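Local coordinates for protein putative sulfatase yidJ (PDB 2QZU) that probably hydrolyses sulfate esters, as a metal-dependent enzyme of the sulfatase family, at residues Leu30-Ala35 against Ile356-Leu361. Sequence-based numbering, arbitrary orientation.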
ATOM      1  N   LEU A  30     -14.366  29.384  17.862  1.00  4.49           N
ATOM      2  CA  LEU A  30     -14.747  28.348  16.920  1.00  4.56           C
ATOM      3  C   LEU A  30     -13.665  27.286  16.835  1.00  6.68           C
ATOM      4  O   LEU A  30     -12.490  27.597  16.646  1.00  6.00           O
ATOM      5  CB  LEU A  30     -14.970  28.937  15.520  1.00  2.80           C
ATOM      6  CG  LEU A  30     -15.076  27.943  14.352  1.00  5.02           C
ATOM      7  CD1 LEU A  30     -16.346  27.103  14.475  1.00  3.41           C
ATOM      8  CD2 LEU A  30     -15.073  28.711  13.036  1.00  6.68           C
ATOM      9  N   VAL A  31     -14.065  26.034  17.005  1.00  5.77           N
ATOM     10  CA  VAL A  31     -13.143  24.918  16.877  1.00  3.14           C
ATOM     11  C   VAL A  31     -13.801  24.048  15.814  1.00  7.99           C
ATOM     12  O   VAL A  31     -14.787  23.358  16.066  1.00  5.70           O
ATOM     13  CB  VAL A  31     -12.970  24.143  18.198  1.00  5.41           C
ATOM     14  CG1 VAL A  31     -12.113  22.900  17.959  1.00  6.78           C
ATOM     15  CG2 VAL A  31     -12.300  25.045  19.236  1.00  7.14           C
ATOM     16  N   PHE A  32     -13.260  24.126  14.607  1.00  6.45           N
ATOM     17  CA  PHE A  32     -13.792  23.396  13.469  1.00  3.51           C
ATOM     18  C   PHE A  32     -12.960  22.144  13.255  1.00  6.85           C
ATOM     19  O   PHE A  32     -11.799  22.215  12.838  1.00  3.28           O
ATOM     20  CB  PHE A  32     -13.735  24.310  12.242  1.00  4.87           C
ATOM     21  CG  PHE A  32     -14.491  23.800  11.049  1.00  7.89           C
ATOM     22  CD1 PHE A  32     -13.997  22.749  10.282  1.00 15.51           C
ATOM     23  CD2 PHE A  32     -15.676  24.416  10.660  1.00 10.21           C
ATOM     24  CE1 PHE A  32     -14.678  22.321   9.135  1.00  8.78           C
ATOM     25  CE2 PHE A  32     -16.360  23.999   9.523  1.00 14.77           C
ATOM     26  CZ  PHE A  32     -15.859  22.952   8.757  1.00 12.38           C
ATOM     27  N   ILE A  33     -13.552  20.998  13.562  1.00  4.07           N
ATOM     28  CA  ILE A  33     -12.862  19.727  13.416  1.00  5.33           C
ATOM     29  C   ILE A  33     -13.455  18.928  12.272  1.00  6.59           C
ATOM     30  O   ILE A  33     -14.674  18.820  12.142  1.00  6.25           O
ATOM     31  CB  ILE A  33     -12.973  18.883  14.703  1.00  3.85           C
ATOM     32  CG1 ILE A  33     -12.436  19.679  15.894  1.00 13.08           C
ATOM     33  CG2 ILE A  33     -12.180  17.583  14.542  1.00  4.06           C
ATOM     34  CD1 ILE A  33     -12.617  18.978  17.220  1.00 15.48           C
HETATM   35  N   MSE A  34     -12.592  18.383  11.427  1.00  9.94           N
HETATM   36  CA  MSE A  34     -13.065  17.569  10.325  1.00  8.65           C
HETATM   37  C   MSE A  34     -12.107  16.417  10.104  1.00  8.07           C
HETATM   38  O   MSE A  34     -10.910  16.526  10.359  1.00  8.10           O
HETATM   39  CB  MSE A  34     -13.218  18.401   9.045  1.00 11.99           C
HETATM   40  CG  MSE A  34     -11.942  19.002   8.499  1.00  8.00           C
HETATM   41 SE   MSE A  34     -12.285  19.999   6.862  1.00 24.85          SE
HETATM   42  CE  MSE A  34     -11.332  21.631   7.280  1.00 16.81           C
ATOM     43  N   ALA A  35     -12.662  15.297   9.667  1.00  2.67           N
ATOM     44  CA  ALA A  35     -11.886  14.104   9.392  1.00  5.55           C
ATOM     45  C   ALA A  35     -12.238  13.784   7.954  1.00  5.32           C
ATOM     46  O   ALA A  35     -13.412  13.702   7.600  1.00  9.89           O
ATOM     47  CB  ALA A  35     -12.311  12.969  10.318  1.00  7.23           C
ATOM     48  N   ILE A 356     -28.353  20.506   5.939  1.00  4.48           N
ATOM     49  CA  ILE A 356     -27.248  21.448   5.866  1.00  8.24           C
ATOM     50  C   ILE A 356     -26.109  20.819   5.068  1.00  9.60           C
ATOM     51  O   ILE A 356     -25.901  19.605   5.115  1.00  8.05           O
ATOM     52  CB  ILE A 356     -26.763  21.832   7.293  1.00  8.33           C
ATOM     53  CG1 ILE A 356     -25.577  22.795   7.212  1.00  8.01           C
ATOM     54  CG2 ILE A 356     -26.381  20.584   8.076  1.00  7.65           C
ATOM     55  CD1 ILE A 356     -25.224  23.423   8.549  1.00 12.78           C
ATOM     56  N   ALA A 357     -25.386  21.641   4.315  1.00  8.99           N
ATOM     57  CA  ALA A 357     -24.278  21.138   3.516  1.00  5.01           C
ATOM     58  C   ALA A 357     -22.952  21.658   4.039  1.00  7.10           C
ATOM     59  O   ALA A 357     -22.882  22.717   4.665  1.00  8.32           O
ATOM     60  CB  ALA A 357     -24.449  21.547   2.055  1.00  5.60           C
ATOM     61  N   PHE A 358     -21.900  20.901   3.762  1.00  8.20           N
ATOM     62  CA  PHE A 358     -20.544  21.253   4.163  1.00  6.51           C
ATOM     63  C   PHE A 358     -20.246  22.708   3.786  1.00 11.02           C
ATOM     64  O   PHE A 358     -19.696  23.464   4.587  1.00 10.38           O
ATOM     65  CB  PHE A 358     -19.569  20.303   3.454  1.00  8.68           C
ATOM     66  CG  PHE A 358     -18.130  20.440   3.878  1.00  5.64           C
ATOM     67  CD1 PHE A 358     -17.738  20.166   5.188  1.00  4.73           C
ATOM     68  CD2 PHE A 358     -17.150  20.762   2.939  1.00  5.63           C
ATOM     69  CE1 PHE A 358     -16.391  20.207   5.552  1.00  8.55           C
ATOM     70  CE2 PHE A 358     -15.802  20.806   3.290  1.00  8.28           C
ATOM     71  CZ  PHE A 358     -15.421  20.525   4.600  1.00  9.17           C
ATOM     72  N   ALA A 359     -20.642  23.100   2.578  1.00  6.78           N
ATOM     73  CA  ALA A 359     -20.383  24.450   2.075  1.00  9.73           C
ATOM     74  C   ALA A 359     -21.231  25.573   2.671  1.00  9.92           C
ATOM     75  O   ALA A 359     -20.947  26.748   2.448  1.00  9.44           O
ATOM     76  CB  ALA A 359     -20.515  24.463   0.556  1.00 11.71           C
ATOM     77  N   ASP A 360     -22.273  25.223   3.416  1.00  8.96           N
ATOM     78  CA  ASP A 360     -23.125  26.239   4.028  1.00  7.23           C
ATOM     79  C   ASP A 360     -22.527  26.777   5.321  1.00  3.18           C
ATOM     80  O   ASP A 360     -23.017  27.766   5.869  1.00  4.86           O
ATOM     81  CB  ASP A 360     -24.515  25.672   4.333  1.00  5.01           C
ATOM     82  CG  ASP A 360     -25.239  25.206   3.090  1.00 11.60           C
ATOM     83  OD1 ASP A 360     -25.043  25.827   2.018  1.00 10.38           O
ATOM     84  OD2 ASP A 360     -26.016  24.231   3.189  1.00 11.07           O
ATOM     85  N   LEU A 361     -21.467  26.136   5.807  1.00  7.39           N
ATOM     86  CA  LEU A 361     -20.863  26.559   7.064  1.00  4.73           C
ATOM     87  C   LEU A 361     -20.269  27.970   7.088  1.00  8.13           C
ATOM     88  O   LEU A 361     -20.236  28.601   8.143  1.00  9.47           O
ATOM     89  CB  LEU A 361     -19.826  25.523   7.522  1.00  8.78           C
ATOM     90  CG  LEU A 361     -20.468  24.197   7.959  1.00 11.24           C
ATOM     91  CD1 LEU A 361     -19.390  23.163   8.246  1.00 13.05           C
ATOM     92  CD2 LEU A 361     -21.330  24.421   9.198  1.00  9.93           C
TER
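Phe32 pushes its ring out from strand 29-35 toward the turn that leads into helix 361-368, and Leu361 meets it with a single methyl. That methyl, CD1, lies 3.4 Å from Phe32 CE2 and 3.6 Å from Phe32 CZ, one bump against the far end of the ring, approached obliquely. Phe358 closes in from the turn beside it: Phe358 CE1 sits near the plane of the Phe32 ring, 4.3 Å from Phe32 CZ. With CG anti to the backbone N (chi1 -174°), the Phe358 ring reaches back toward the strand and abuts the ends of Phe32 and Met34 with its tip. Strand 29-35 runs through the interior of the mixed sheet of this alkaline phosphatase-like sulfatase fold. Helix 76-85 covers this side, its Leu83 touching both Phe32 and Phe358. Met34, a selenomethionine here, lies beside Phe32, its SE 4.0 Å from Phe32 CE1. Met34 SE also comes to the rim of the Phe358 ring, 3.9 Å from Phe358 CZ, an edge-on Met-aromatic contact. Behind this apolar surface the turn is held in shape by Asp360, whose OD2 accepts a hydrogen bond from Ala357 N at 2.9 Å and another from Gln399 NE2.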